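Side-chain contacts in structural polyprotein, VP1 (Israeli acute paralysis virus, PDB 5CDD), which probably serves as a structural component of the virus capsid, forming one jelly-roll piece of the shell cut from the viral polyprotein: residues A[44-49]-A[93-98]; A[51-56]-A[168-173]; A[69-74]-A[180-185]; A[80-85]-A[154-159]; A[129-134]-A[139-144]. All coordinates share one frame; numbering follows the deposited sequence.

Interaction 1: residues A[44-49]-A[93-98]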
# COMPACT_ATOMS: atom_id res chain seq x y z
N ARG A 44 5.82 22.13 26.02
CA ARG A 44 5.37 21.92 24.65
C ARG A 44 3.97 22.53 24.53
O ARG A 44 3.58 23.03 23.48
CB ARG A 44 5.32 20.43 24.32
CG ARG A 44 6.68 19.74 24.41
CD ARG A 44 7.62 20.23 23.31
NE ARG A 44 8.96 19.67 23.47
CZ ARG A 44 9.85 20.11 24.36
NH1 ARG A 44 9.55 21.11 25.17
NH2 ARG A 44 11.05 19.53 24.44
N THR A 45 3.23 22.47 25.63
CA THR A 45 1.89 23.03 25.69
C THR A 45 2.01 24.55 25.74
O THR A 45 2.87 25.09 26.45
CB THR A 45 1.15 22.59 26.96
OG1 THR A 45 1.91 22.97 28.11
CG2 THR A 45 0.95 21.09 26.97
N PHE A 46 1.16 25.25 25.00
CA PHE A 46 1.20 26.71 24.99
C PHE A 46 0.34 27.29 26.09
O PHE A 46 -0.73 26.75 26.41
CB PHE A 46 0.73 27.26 23.64
CG PHE A 46 1.76 27.15 22.55
CD1 PHE A 46 2.06 25.92 21.98
CD2 PHE A 46 2.43 28.29 22.10
CE1 PHE A 46 3.02 25.82 20.97
CE2 PHE A 46 3.39 28.19 21.10
CZ PHE A 46 3.69 26.96 20.53
N ARG A 47 0.80 28.39 26.67
CA ARG A 47 0.08 29.07 27.74
C ARG A 47 0.27 30.57 27.56
O ARG A 47 1.35 31.01 27.16
CB ARG A 47 0.61 28.62 29.10
CG ARG A 47 0.18 27.21 29.49
CD ARG A 47 -1.29 27.16 29.83
NE ARG A 47 -1.73 25.85 30.29
CZ ARG A 47 -1.98 24.81 29.50
NH1 ARG A 47 -1.84 24.93 28.19
NH2 ARG A 47 -2.37 23.65 30.02
N THR A 48 -0.77 31.34 27.85
CA THR A 48 -0.68 32.79 27.70
C THR A 48 0.22 33.41 28.77
O THR A 48 0.22 32.97 29.92
CB THR A 48 -2.07 33.47 27.77
OG1 THR A 48 -2.65 33.25 29.06
CG2 THR A 48 -2.99 32.90 26.71
N ILE A 49 0.99 34.42 28.37
CA ILE A 49 1.87 35.11 29.29
C ILE A 49 1.39 36.55 29.45
O ILE A 49 1.85 37.27 30.32
CB ILE A 49 3.33 35.12 28.79
CG1 ILE A 49 3.40 35.72 27.38
CG2 ILE A 49 3.87 33.71 28.79
CD1 ILE A 49 4.81 35.79 26.80
N ARG A 93 8.93 28.90 21.01
CA ARG A 93 7.81 29.16 20.11
C ARG A 93 6.89 30.23 20.68
O ARG A 93 6.70 30.30 21.90
CB ARG A 93 7.01 27.88 19.86
CG ARG A 93 7.72 26.87 18.98
CD ARG A 93 7.00 25.54 18.96
NE ARG A 93 7.61 24.61 18.02
CZ ARG A 93 7.33 23.31 17.96
NH1 ARG A 93 6.45 22.79 18.80
NH2 ARG A 93 7.93 22.54 17.07
N TYR A 94 6.33 31.05 19.80
CA TYR A 94 5.42 32.11 20.22
C TYR A 94 4.20 32.19 19.31
O TYR A 94 4.29 31.90 18.12
CB TYR A 94 6.12 33.48 20.19
CG TYR A 94 7.33 33.60 21.08
CD1 TYR A 94 8.59 33.21 20.64
CD2 TYR A 94 7.23 34.13 22.37
CE1 TYR A 94 9.72 33.33 21.45
CE2 TYR A 94 8.34 34.26 23.20
CZ TYR A 94 9.59 33.86 22.73
OH TYR A 94 10.69 33.99 23.54
N LYS A 95 3.07 32.56 19.88
CA LYS A 95 1.84 32.72 19.12
C LYS A 95 1.21 34.04 19.53
O LYS A 95 0.97 34.28 20.72
CB LYS A 95 0.86 31.57 19.40
CG LYS A 95 1.35 30.21 18.97
CD LYS A 95 0.20 29.21 18.89
CE LYS A 95 0.72 27.79 18.72
NZ LYS A 95 1.68 27.67 17.58
N PHE A 96 0.96 34.90 18.56
CA PHE A 96 0.36 36.20 18.83
C PHE A 96 -1.05 36.25 18.27
O PHE A 96 -1.24 36.29 17.05
CB PHE A 96 1.21 37.32 18.23
CG PHE A 96 2.65 37.27 18.63
CD1 PHE A 96 3.54 36.41 17.98
CD2 PHE A 96 3.13 38.07 19.66
CE1 PHE A 96 4.88 36.35 18.35
CE2 PHE A 96 4.48 38.01 20.05
CZ PHE A 96 5.35 37.15 19.39
N PHE A 97 -2.04 36.24 19.15
CA PHE A 97 -3.43 36.31 18.73
C PHE A 97 -3.85 37.77 18.66
O PHE A 97 -4.05 38.42 19.69
CB PHE A 97 -4.33 35.55 19.71
CG PHE A 97 -3.96 34.11 19.90
CD1 PHE A 97 -2.87 33.76 20.68
CD2 PHE A 97 -4.70 33.10 19.28
CE1 PHE A 97 -2.52 32.42 20.86
CE2 PHE A 97 -4.35 31.76 19.45
CZ PHE A 97 -3.26 31.42 20.25
N ASN A 98 -3.98 38.28 17.45
CA ASN A 98 -4.36 39.67 17.22
C ASN A 98 -5.71 40.02 17.84
O ASN A 98 -6.67 39.26 17.74
CB ASN A 98 -4.40 39.95 15.72
CG ASN A 98 -4.93 41.33 15.40
OD1 ASN A 98 -4.33 42.34 15.76
ND2 ASN A 98 -6.07 41.38 14.72
O HOH W 1 5.74 23.41 21.54

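Interaction 2: residues A[51-56]-A[168-173]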
# COMPACT_ATOMS: atom_id res chain seq x y z
N ASP A 51 -2.48 38.70 28.32
CA ASP A 51 -3.72 38.76 27.57
C ASP A 51 -3.80 40.05 26.77
O ASP A 51 -4.79 40.31 26.09
CB ASP A 51 -4.93 38.66 28.51
CG ASP A 51 -4.96 37.35 29.28
OD1 ASP A 51 -5.18 36.29 28.65
OD2 ASP A 51 -4.77 37.38 30.51
N ASN A 52 -2.75 40.86 26.85
CA ASN A 52 -2.75 42.12 26.12
C ASN A 52 -1.37 42.76 26.01
O ASN A 52 -0.87 43.35 26.97
CB ASN A 52 -3.71 43.11 26.78
CG ASN A 52 -4.11 44.23 25.85
OD1 ASN A 52 -4.69 44.00 24.80
ND2 ASN A 52 -3.81 45.47 26.25
N TRP A 53 -0.75 42.64 24.84
CA TRP A 53 0.56 43.21 24.61
C TRP A 53 0.41 44.40 23.67
O TRP A 53 0.20 44.23 22.47
CB TRP A 53 1.50 42.17 24.01
CG TRP A 53 2.94 42.59 24.01
CD1 TRP A 53 3.58 43.30 24.98
CD2 TRP A 53 3.92 42.28 23.01
NE1 TRP A 53 4.91 43.45 24.65
CE2 TRP A 53 5.15 42.83 23.45
CE3 TRP A 53 3.89 41.58 21.80
CZ2 TRP A 53 6.33 42.71 22.72
CZ3 TRP A 53 5.07 41.46 21.06
CH2 TRP A 53 6.27 42.03 21.53
N ILE A 54 0.52 45.60 24.23
CA ILE A 54 0.37 46.82 23.45
C ILE A 54 1.68 47.26 22.80
O ILE A 54 2.72 47.33 23.46
CB ILE A 54 -0.17 47.96 24.34
CG1 ILE A 54 -1.45 47.50 25.03
CG2 ILE A 54 -0.45 49.19 23.49
CD1 ILE A 54 -1.99 48.46 26.05
N LEU A 55 1.61 47.56 21.51
CA LEU A 55 2.77 48.00 20.75
C LEU A 55 2.38 49.11 19.78
O LEU A 55 1.24 49.20 19.35
CB LEU A 55 3.36 46.84 19.96
CG LEU A 55 3.96 45.69 20.75
CD1 LEU A 55 4.51 44.65 19.79
CD2 LEU A 55 5.07 46.21 21.66
N GLN A 56 3.36 49.94 19.43
CA GLN A 56 3.13 51.04 18.51
C GLN A 56 3.49 50.62 17.09
O GLN A 56 4.10 49.57 16.89
CB GLN A 56 3.96 52.25 18.92
CG GLN A 56 3.61 52.79 20.29
CD GLN A 56 4.55 53.90 20.72
OE1 GLN A 56 5.76 53.69 20.87
NE2 GLN A 56 4.00 55.09 20.92
N LEU A 168 13.84 36.49 19.48
CA LEU A 168 12.87 36.97 18.50
C LEU A 168 12.69 38.49 18.53
O LEU A 168 12.85 39.13 19.57
CB LEU A 168 11.51 36.31 18.76
CG LEU A 168 10.39 36.65 17.78
CD1 LEU A 168 10.63 35.89 16.48
CD2 LEU A 168 9.04 36.26 18.37
N MET A 169 12.37 39.06 17.38
CA MET A 169 12.13 40.49 17.26
C MET A 169 10.79 40.67 16.54
O MET A 169 10.59 40.16 15.44
CB MET A 169 13.24 41.17 16.47
CG MET A 169 13.04 42.66 16.34
SD MET A 169 14.48 43.51 15.71
CE MET A 169 14.30 43.22 13.94
N TYR A 170 9.88 41.40 17.18
CA TYR A 170 8.55 41.63 16.65
C TYR A 170 8.42 42.94 15.89
O TYR A 170 9.11 43.91 16.18
CB TYR A 170 7.56 41.61 17.81
CG TYR A 170 6.14 41.30 17.42
CD1 TYR A 170 5.78 40.03 17.00
CD2 TYR A 170 5.15 42.28 17.50
CE1 TYR A 170 4.47 39.72 16.66
CE2 TYR A 170 3.83 41.99 17.16
CZ TYR A 170 3.50 40.71 16.74
OH TYR A 170 2.20 40.41 16.41
N PHE A 171 7.51 42.98 14.92
CA PHE A 171 7.29 44.18 14.14
C PHE A 171 5.94 44.20 13.44
O PHE A 171 5.45 43.18 12.98
CB PHE A 171 8.38 44.36 13.08
CG PHE A 171 8.20 45.58 12.23
CD1 PHE A 171 8.59 46.83 12.70
CD2 PHE A 171 7.58 45.50 10.99
CE1 PHE A 171 8.37 47.98 11.95
CE2 PHE A 171 7.34 46.64 10.23
CZ PHE A 171 7.74 47.89 10.71
N SER A 172 5.34 45.39 13.35
CA SER A 172 4.06 45.56 12.68
C SER A 172 4.01 46.98 12.14
O SER A 172 4.57 47.89 12.74
CB SER A 172 2.90 45.33 13.65
OG SER A 172 1.64 45.43 13.00
N ASN A 173 3.33 47.18 11.02
CA ASN A 173 3.24 48.51 10.44
C ASN A 173 2.17 49.37 11.10
O ASN A 173 2.15 50.58 10.93
CB ASN A 173 2.99 48.42 8.92
CG ASN A 173 1.67 47.74 8.58
OD1 ASN A 173 1.12 47.02 9.39
ND2 ASN A 173 1.19 47.97 7.36

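Interaction 3: residues A[69-74]-A[180-185]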
# COMPACT_ATOMS: atom_id res chain seq x y z
N THR A 69 10.09 40.35 31.82
CA THR A 69 9.08 40.50 32.86
C THR A 69 8.36 39.18 33.14
O THR A 69 8.37 38.69 34.27
CB THR A 69 8.04 41.56 32.48
OG1 THR A 69 8.70 42.80 32.20
CG2 THR A 69 7.04 41.76 33.61
N THR A 70 7.74 38.62 32.11
CA THR A 70 6.99 37.38 32.26
C THR A 70 7.82 36.21 32.78
O THR A 70 7.28 35.30 33.41
CB THR A 70 6.33 36.96 30.92
OG1 THR A 70 7.34 36.62 29.97
CG2 THR A 70 5.49 38.10 30.37
N ASP A 71 9.13 36.22 32.53
CA ASP A 71 9.99 35.14 33.00
C ASP A 71 10.12 35.16 34.52
O ASP A 71 10.37 34.12 35.14
CB ASP A 71 11.39 35.24 32.41
CG ASP A 71 11.47 34.71 30.99
OD1 ASP A 71 10.82 33.69 30.70
OD2 ASP A 71 12.20 35.31 30.18
N ALA A 72 9.95 36.33 35.11
CA ALA A 72 10.08 36.48 36.55
C ALA A 72 8.78 36.22 37.31
O ALA A 72 8.80 35.73 38.43
CB ALA A 72 10.60 37.87 36.88
N GLN A 73 7.65 36.56 36.68
CA GLN A 73 6.35 36.39 37.31
C GLN A 73 6.02 34.96 37.72
O GLN A 73 5.52 34.72 38.82
CB GLN A 73 5.25 36.91 36.38
CG GLN A 73 5.49 38.33 35.90
CD GLN A 73 4.28 38.90 35.20
OE1 GLN A 73 3.71 38.27 34.31
NE2 GLN A 73 3.89 40.11 35.59
N GLY A 74 6.29 34.02 36.82
CA GLY A 74 6.01 32.63 37.13
C GLY A 74 4.57 32.25 36.86
O GLY A 74 4.03 31.35 37.49
N VAL A 180 -0.46 37.10 23.89
CA VAL A 180 0.76 36.36 23.63
C VAL A 180 0.84 35.06 24.43
O VAL A 180 0.67 35.05 25.65
CB VAL A 180 2.00 37.22 23.95
CG1 VAL A 180 3.26 36.48 23.54
CG2 VAL A 180 1.90 38.55 23.23
N ALA A 181 1.09 33.96 23.71
CA ALA A 181 1.21 32.65 24.32
C ALA A 181 2.52 32.04 23.83
O ALA A 181 2.85 32.16 22.65
CB ALA A 181 0.04 31.77 23.92
N ARG A 182 3.27 31.40 24.73
CA ARG A 182 4.54 30.80 24.33
C ARG A 182 4.72 29.37 24.82
O ARG A 182 3.89 28.83 25.55
CB ARG A 182 5.71 31.65 24.85
CG ARG A 182 5.83 31.65 26.36
CD ARG A 182 7.11 32.33 26.80
NE ARG A 182 7.21 32.38 28.26
CZ ARG A 182 8.23 32.91 28.92
NH1 ARG A 182 9.26 33.43 28.26
NH2 ARG A 182 8.23 32.92 30.25
N ALA A 183 5.82 28.78 24.38
CA ALA A 183 6.20 27.42 24.73
C ALA A 183 7.58 27.20 24.13
O ALA A 183 8.07 28.06 23.39
CB ALA A 183 5.21 26.42 24.14
N GLY A 184 8.21 26.08 24.45
CA GLY A 184 9.52 25.82 23.88
C GLY A 184 9.35 25.01 22.61
O GLY A 184 8.28 24.45 22.39
N ASN A 185 10.37 24.96 21.77
CA ASN A 185 10.26 24.17 20.55
C ASN A 185 10.41 22.71 20.96
O ASN A 185 10.46 22.41 22.16
CB ASN A 185 11.32 24.59 19.52
CG ASN A 185 12.72 24.15 19.90
OD1 ASN A 185 13.01 23.91 21.07
ND2 ASN A 185 13.59 24.06 18.90

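Interaction 4: residues A[80-85]-A[154-159]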
# COMPACT_ATOMS: atom_id res chain seq x y z
N TYR A 80 7.26 29.49 35.45
CA TYR A 80 7.07 28.77 36.69
C TYR A 80 8.09 27.65 36.89
O TYR A 80 8.71 27.56 37.95
CB TYR A 80 5.66 28.18 36.74
CG TYR A 80 5.24 27.72 38.12
CD1 TYR A 80 5.06 28.63 39.15
CD2 TYR A 80 5.01 26.37 38.38
CE1 TYR A 80 4.67 28.22 40.42
CE2 TYR A 80 4.62 25.94 39.65
CZ TYR A 80 4.44 26.87 40.66
OH TYR A 80 4.03 26.45 41.91
N LEU A 81 8.26 26.80 35.88
CA LEU A 81 9.19 25.68 35.97
C LEU A 81 10.66 26.10 35.92
O LEU A 81 11.52 25.38 36.44
CB LEU A 81 8.91 24.68 34.85
CG LEU A 81 7.56 23.94 34.90
CD1 LEU A 81 7.38 23.13 33.63
CD2 LEU A 81 7.51 23.04 36.12
N SER A 82 10.95 27.24 35.32
CA SER A 82 12.33 27.70 35.21
C SER A 82 12.97 27.93 36.58
O SER A 82 14.19 27.84 36.73
CB SER A 82 12.41 29.00 34.40
OG SER A 82 11.93 30.11 35.14
N TYR A 83 12.13 28.21 37.58
CA TYR A 83 12.61 28.47 38.93
C TYR A 83 13.14 27.23 39.65
O TYR A 83 13.77 27.34 40.70
CB TYR A 83 11.50 29.11 39.76
CG TYR A 83 11.42 30.62 39.61
CD1 TYR A 83 12.38 31.44 40.21
CD2 TYR A 83 10.40 31.22 38.88
CE1 TYR A 83 12.31 32.83 40.10
CE2 TYR A 83 10.33 32.61 38.76
CZ TYR A 83 11.29 33.41 39.37
OH TYR A 83 11.22 34.78 39.27
N LEU A 84 12.89 26.05 39.09
CA LEU A 84 13.36 24.80 39.69
C LEU A 84 14.69 24.33 39.11
O LEU A 84 15.28 23.37 39.60
CB LEU A 84 12.32 23.69 39.48
CG LEU A 84 10.95 23.82 40.13
CD1 LEU A 84 10.07 22.66 39.72
CD2 LEU A 84 11.11 23.86 41.64
N TYR A 85 15.17 25.02 38.08
CA TYR A 85 16.42 24.66 37.42
C TYR A 85 17.35 25.87 37.26
O TYR A 85 16.95 27.00 37.53
CB TYR A 85 16.11 24.06 36.06
CG TYR A 85 15.17 22.88 36.14
CD1 TYR A 85 15.64 21.60 36.45
CD2 TYR A 85 13.80 23.05 35.97
CE1 TYR A 85 14.77 20.52 36.58
CE2 TYR A 85 12.91 21.97 36.10
CZ TYR A 85 13.41 20.72 36.41
OH TYR A 85 12.55 19.66 36.56
N ILE A 154 22.51 27.70 28.59
CA ILE A 154 22.57 29.06 29.12
C ILE A 154 21.94 29.14 30.51
O ILE A 154 20.97 28.44 30.80
CB ILE A 154 21.79 30.05 28.22
CG1 ILE A 154 22.13 29.82 26.74
CG2 ILE A 154 22.10 31.47 28.62
CD1 ILE A 154 23.52 30.26 26.32
N PRO A 155 22.50 29.98 31.40
CA PRO A 155 21.93 30.09 32.75
C PRO A 155 20.57 30.80 32.67
O PRO A 155 20.43 31.82 32.00
CB PRO A 155 22.96 30.93 33.50
CG PRO A 155 24.24 30.62 32.79
CD PRO A 155 23.81 30.65 31.35
N ILE A 156 19.58 30.25 33.36
CA ILE A 156 18.25 30.84 33.36
C ILE A 156 18.30 32.21 34.02
O ILE A 156 18.70 32.34 35.18
CB ILE A 156 17.24 29.96 34.11
CG1 ILE A 156 17.15 28.59 33.43
CG2 ILE A 156 15.88 30.63 34.13
CD1 ILE A 156 16.23 27.62 34.13
N ALA A 157 17.89 33.23 33.27
CA ALA A 157 17.87 34.61 33.76
C ALA A 157 19.28 35.11 34.06
O ALA A 157 19.49 35.91 34.96
CB ALA A 157 17.00 34.72 35.01
N SER A 158 20.25 34.61 33.29
CA SER A 158 21.64 35.00 33.46
C SER A 158 21.78 36.51 33.32
O SER A 158 20.99 37.15 32.64
CB SER A 158 22.52 34.31 32.42
OG SER A 158 23.88 34.69 32.56
N THR A 159 22.79 37.08 33.98
CA THR A 159 23.02 38.51 33.92
C THR A 159 24.17 38.86 32.98
O THR A 159 24.51 40.03 32.81
CB THR A 159 23.34 39.08 35.32
OG1 THR A 159 24.54 38.47 35.83
CG2 THR A 159 22.19 38.79 36.29

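Interaction 5: residues A[129-134]-A[139-144]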
# COMPACT_ATOMS: atom_id res chain seq x y z
N PRO A 129 16.33 34.83 8.44
CA PRO A 129 15.00 34.21 8.39
C PRO A 129 13.91 35.18 8.86
O PRO A 129 14.17 36.05 9.69
CB PRO A 129 15.15 33.01 9.32
CG PRO A 129 16.58 32.64 9.16
CD PRO A 129 17.27 33.99 9.20
N SER A 130 12.71 35.01 8.32
CA SER A 130 11.59 35.88 8.68
C SER A 130 10.23 35.28 8.35
O SER A 130 10.10 34.43 7.47
CB SER A 130 11.74 37.23 7.96
OG SER A 130 10.58 38.03 8.13
N HIS A 131 9.21 35.73 9.08
CA HIS A 131 7.84 35.27 8.87
C HIS A 131 6.92 36.49 8.83
O HIS A 131 7.19 37.50 9.48
CB HIS A 131 7.40 34.34 9.99
CG HIS A 131 6.02 33.78 9.81
ND1 HIS A 131 5.22 33.41 10.86
CD2 HIS A 131 5.30 33.54 8.69
CE1 HIS A 131 4.07 32.96 10.40
NE2 HIS A 131 4.09 33.03 9.08
N ILE A 132 5.83 36.39 8.08
CA ILE A 132 4.87 37.49 7.98
C ILE A 132 3.44 37.00 7.82
O ILE A 132 3.18 36.05 7.07
CB ILE A 132 5.22 38.40 6.77
CG1 ILE A 132 4.12 39.45 6.57
CG2 ILE A 132 5.38 37.56 5.52
CD1 ILE A 132 4.38 40.41 5.43
N THR A 133 2.51 37.63 8.53
CA THR A 133 1.10 37.27 8.47
C THR A 133 0.23 38.51 8.37
O THR A 133 0.68 39.62 8.67
CB THR A 133 0.66 36.46 9.71
OG1 THR A 133 0.72 37.30 10.87
CG2 THR A 133 1.55 35.25 9.91
N TYR A 134 -1.01 38.33 7.93
CA TYR A 134 -1.96 39.43 7.81
C TYR A 134 -3.16 39.13 8.70
O TYR A 134 -4.02 38.32 8.34
CB TYR A 134 -2.41 39.59 6.36
CG TYR A 134 -1.30 39.99 5.42
CD1 TYR A 134 -0.34 39.06 5.00
CD2 TYR A 134 -1.19 41.30 4.95
CE1 TYR A 134 0.70 39.43 4.15
CE2 TYR A 134 -0.15 41.68 4.09
CZ TYR A 134 0.79 40.74 3.70
OH TYR A 134 1.81 41.11 2.85
N PRO A 139 -5.44 35.79 12.09
CA PRO A 139 -5.33 36.40 13.42
C PRO A 139 -4.17 35.89 14.27
O PRO A 139 -3.73 36.59 15.19
CB PRO A 139 -6.67 36.07 14.07
CG PRO A 139 -7.60 35.97 12.91
CD PRO A 139 -6.78 35.20 11.92
N VAL A 140 -3.68 34.70 13.97
CA VAL A 140 -2.59 34.11 14.75
C VAL A 140 -1.24 34.06 14.03
O VAL A 140 -1.11 33.47 12.96
CB VAL A 140 -2.95 32.67 15.19
CG1 VAL A 140 -1.92 32.14 16.17
CG2 VAL A 140 -4.34 32.65 15.80
N HIS A 141 -0.24 34.69 14.65
CA HIS A 141 1.11 34.73 14.10
C HIS A 141 1.96 33.74 14.89
O HIS A 141 2.35 34.01 16.03
CB HIS A 141 1.67 36.15 14.22
CG HIS A 141 2.98 36.35 13.52
ND1 HIS A 141 4.19 36.03 14.10
CD2 HIS A 141 3.28 36.85 12.30
CE1 HIS A 141 5.17 36.33 13.27
NE2 HIS A 141 4.64 36.83 12.17
N GLU A 142 2.22 32.59 14.29
CA GLU A 142 3.01 31.53 14.92
C GLU A 142 4.42 31.47 14.35
O GLU A 142 4.61 31.29 13.15
CB GLU A 142 2.30 30.19 14.72
CG GLU A 142 0.96 30.10 15.44
CD GLU A 142 0.09 28.96 14.94
OE1 GLU A 142 -0.59 29.14 13.91
OE2 GLU A 142 0.09 27.88 15.57
N VAL A 143 5.42 31.60 15.22
CA VAL A 143 6.81 31.58 14.80
C VAL A 143 7.70 30.84 15.80
O VAL A 143 7.42 30.81 17.00
CB VAL A 143 7.33 33.03 14.60
CG1 VAL A 143 7.27 33.79 15.92
CG2 VAL A 143 8.75 33.01 14.05
N GLU A 144 8.78 30.24 15.30
CA GLU A 144 9.70 29.50 16.15
C GLU A 144 11.13 30.02 16.05
O GLU A 144 11.60 30.35 14.96
CB GLU A 144 9.70 28.02 15.77
CG GLU A 144 10.52 27.14 16.68
CD GLU A 144 10.68 25.74 16.15
OE1 GLU A 144 9.68 25.16 15.68
OE2 GLU A 144 11.81 25.20 16.20

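Interaction 1: residues A[44-49]-A[93-98]
One face of the Phe46 ring carries the side chain of Lys95. Lys95 CE stands 3.5 Å from the Phe46 ring centroid and 11° off the normal, a CH-pi contact almost over the middle of the ring. The backbone N of Tyr94 lies near the plane of the same ring, at its edge, 4.3 Å from Phe46 CE2. Arg93 CB approaches obliquely and is 3.5 Å from Phe46 CZ, while Lys95 CG touches Phe46 CE2 at 3.6 Å. A bend in the lysine chain at its last torsion (chi4 -52°) keeps the ammonium close to the ring, with Lys95 NZ 4.1 Å from the Phe46 centroid in an off-centre cation-pi contact. The main partners of that charge are carboxylates, since NZ makes salt bridges to Glu142 and to Asp27 of another structural polyprotein chain. A water offers a second, polar link: it lies 2.9 Å from Arg44 O, to which it can donate, and accepts from Arg93 NH1. The latter nitrogen also bonds Ser1 O of a further structural polyprotein chain, and Arg93 NE pairs with Glu144. On the backbone below the ring, Arg47 NH1 donates to Phe46 O at 2.8 Å from above the carbonyl plane. The two segments are not paired directly. Strand 176-184 runs between them in the sheet of this viral jelly roll, its backbone bonded to Arg47 through Arg182 and to Lys95 through Ala181, while strand 140-145 flanks 87-98 on the other side.

Interaction 2: residues A[51-56]-A[168-173]
Trp53 and Tyr170 both turn CG anti to the backbone N (chi1 -168° for Trp53), and this sends their rings into the space between two strands, where the side chains run alongside one another, pointing opposite ways. Trp53 CZ3 arrives over a face of the Tyr170 ring, offset toward the rim, and is 3.7 Å from Tyr170 CD2. The ring planes stand at 50° with centroids 5.3 Å apart, so the pair is oblique. Leu55 comes from the same strand as Trp53, two residues on. Its CD1 is 3.4 Å from Tyr170 CD2 and also lies above the rim of the Trp53 ring, wedged where the two aromatics diverge. Such packing is what holds the two sheets of a jelly-roll sandwich face to face: strand 47-55 belongs to one sheet, strand 166-172 to the other, and the touching parts run 54° apart. The core continues through Phe96, whose ring meets that of Tyr170 and which also touches Trp53. At its polar end Tyr170 OH has a weak hydrogen bond with Gln178 NE2. Toward the rim of the sandwich the backbones stay apart, with Gln56 CA 8.1 Å from Ser172 CA. There Ser172 OG is hydrogen-bonded to Tyr109 O, and Leu55 O accepts from Ser175 OG.

Interaction 3: residues A[69-74]-A[180-185]
Asp71 on helix 64-73 and Arg182 on strand 176-184 form a salt bridge that pins the helix to one sheet of the jelly roll, close to the centre of the chain. The guanidinium meets the carboxylate end-on and spends two nitrogens on one oxygen: Arg182 NH2 donates to Asp71 OD1 at 2.7 Å and Arg182 NH1 to the same OD1 at 2.9 Å. Both bonds are bent, with N-H...O angles of 145° and 136°, as expected when two donors converge on a single atom. OD1 lies near the guanidinium plane, yet both donors reach it from the same face of the carboxylate, and the two planes are 30° apart. Over one face of the guanidinium, toward its rim, sits Thr70 OG1, 3.8 Å from Arg182 NH2. The arginine chain is extended from CG to NE, which lets a residue rooted in the strand span the gap to the helix. Arg182 NE makes a further salt bridge with Asp76 OD1, so acids engage the guanidinium at separate points and probably stabilise its charge in this buried site. The hydroxyl of Thr70 is itself placed by a hydrogen bond to the carbonyl of Thr67. Ser79 OG lies within hydrogen-bonding reach of two carbonyls, those of Thr70 and Asp71, which must share its proton. Gly74 then leaves the helix with positive phi. In this last turn Thr69 O accepts from both Ala72 N (3.0 Å) and Gln73 N (3.3 Å).

Interaction 4: residues A[80-85]-A[154-159]
Apolar contacts come first, and all of them belong to Ile156, whose side chain points from its turn toward residues 82 and 85. Its two branches divide the work. Ile156 CG2, anti to the backbone N, rests against the side chain of Ser82 with CB 3.8 Å away. The longer branch reaches further, and Ile156 CD1 comes within 4.1 Å of Tyr85 CB. The second kind of contact is methyl against backbone: the same CD1 lies 3.3 Å from Ser82 O and 3.5 Å from Tyr85 O, facing two carbonyl oxygens that both lie to one side of it. Among polar contacts, Ser82 OG bonds Ser79 O and also Arg106 of another structural polyprotein chain, whereas Tyr85 OH bonds Glu53 O of a further such chain. Phe190 of strand 189-191 touches both Ser82 and Ile156. Each segment is shaped by a beta turn. Residues 82-85 form a type I turn closed by Tyr85 N to Ser82 O at 3.3 Å, and residues 155-158 form a type II turn in which Ile156 takes the second place and Ala157, with positive phi, the third. One isoleucine thus packs the second turn on the first, in a capsid protein of jelly-roll type.

Interaction 5: residues A[129-134]-A[139-144]
This is a buried side-chain contact between successive strands that lie in different sheets of the sandwich: 131-133 is an outermost strand, within this chain, of the four-stranded sheet, and 140-145 belongs to the other. The strand axes run antiparallel at 171° and come no nearer than 7.6 Å, too far for backbone pairing, so side chains fill the gap. Two histidines meet in the middle from opposite directions. His131 ND1 lies over a face of the His141 ring, offset toward the rim and 3.7 Å from His141 NE2; the centroids are 4.6 Å apart and the planes 32° apart, an oblique pair. With CG anti to the backbone N in both residues, each ring is carried across the gap. The edge of the His141 ring faces strand 131-133: Thr133 OG1 lies in its plane, 3.0 Å from His141 CD2, and His131 O is there too. Val143 CB sits at the edge of His131, 4.3 Å from ND1, while the neighbouring Glu142 carboxylate is engaged by Lys95. Strand 131-133 is hydrogen-bonded to strand 110-116, and 140-145 to 87-98. Two consecutive strands joined by a short connection and facing through side chains make a beta-arch, a sheet-to-sheet crossing on which jelly rolls are built.

Strand 87-98 is the common thread. Its segment 93-98 in interaction 1 is hydrogen-bonded to the 180-185 segment of interaction 3 on one side (Lys95 N to Ala181 O, 2.8 Å) and tied to interaction 5 by the bridge from Lys95 NZ to Glu142 OE2 at 2.6 Å. The centres of interactions 1 and 3 are about 8 Å apart. Interaction 2 extends the same core between the sheets, with Phe96 CE2 3.6 Å from Trp53 CZ3, and it touches interaction 5 through Leu168 and Val143. Interaction 4 meets interaction 3 where Tyr83 OH bonds Ala72 O. It lies about 27 Å, centre to centre, from interaction 5, across the chain.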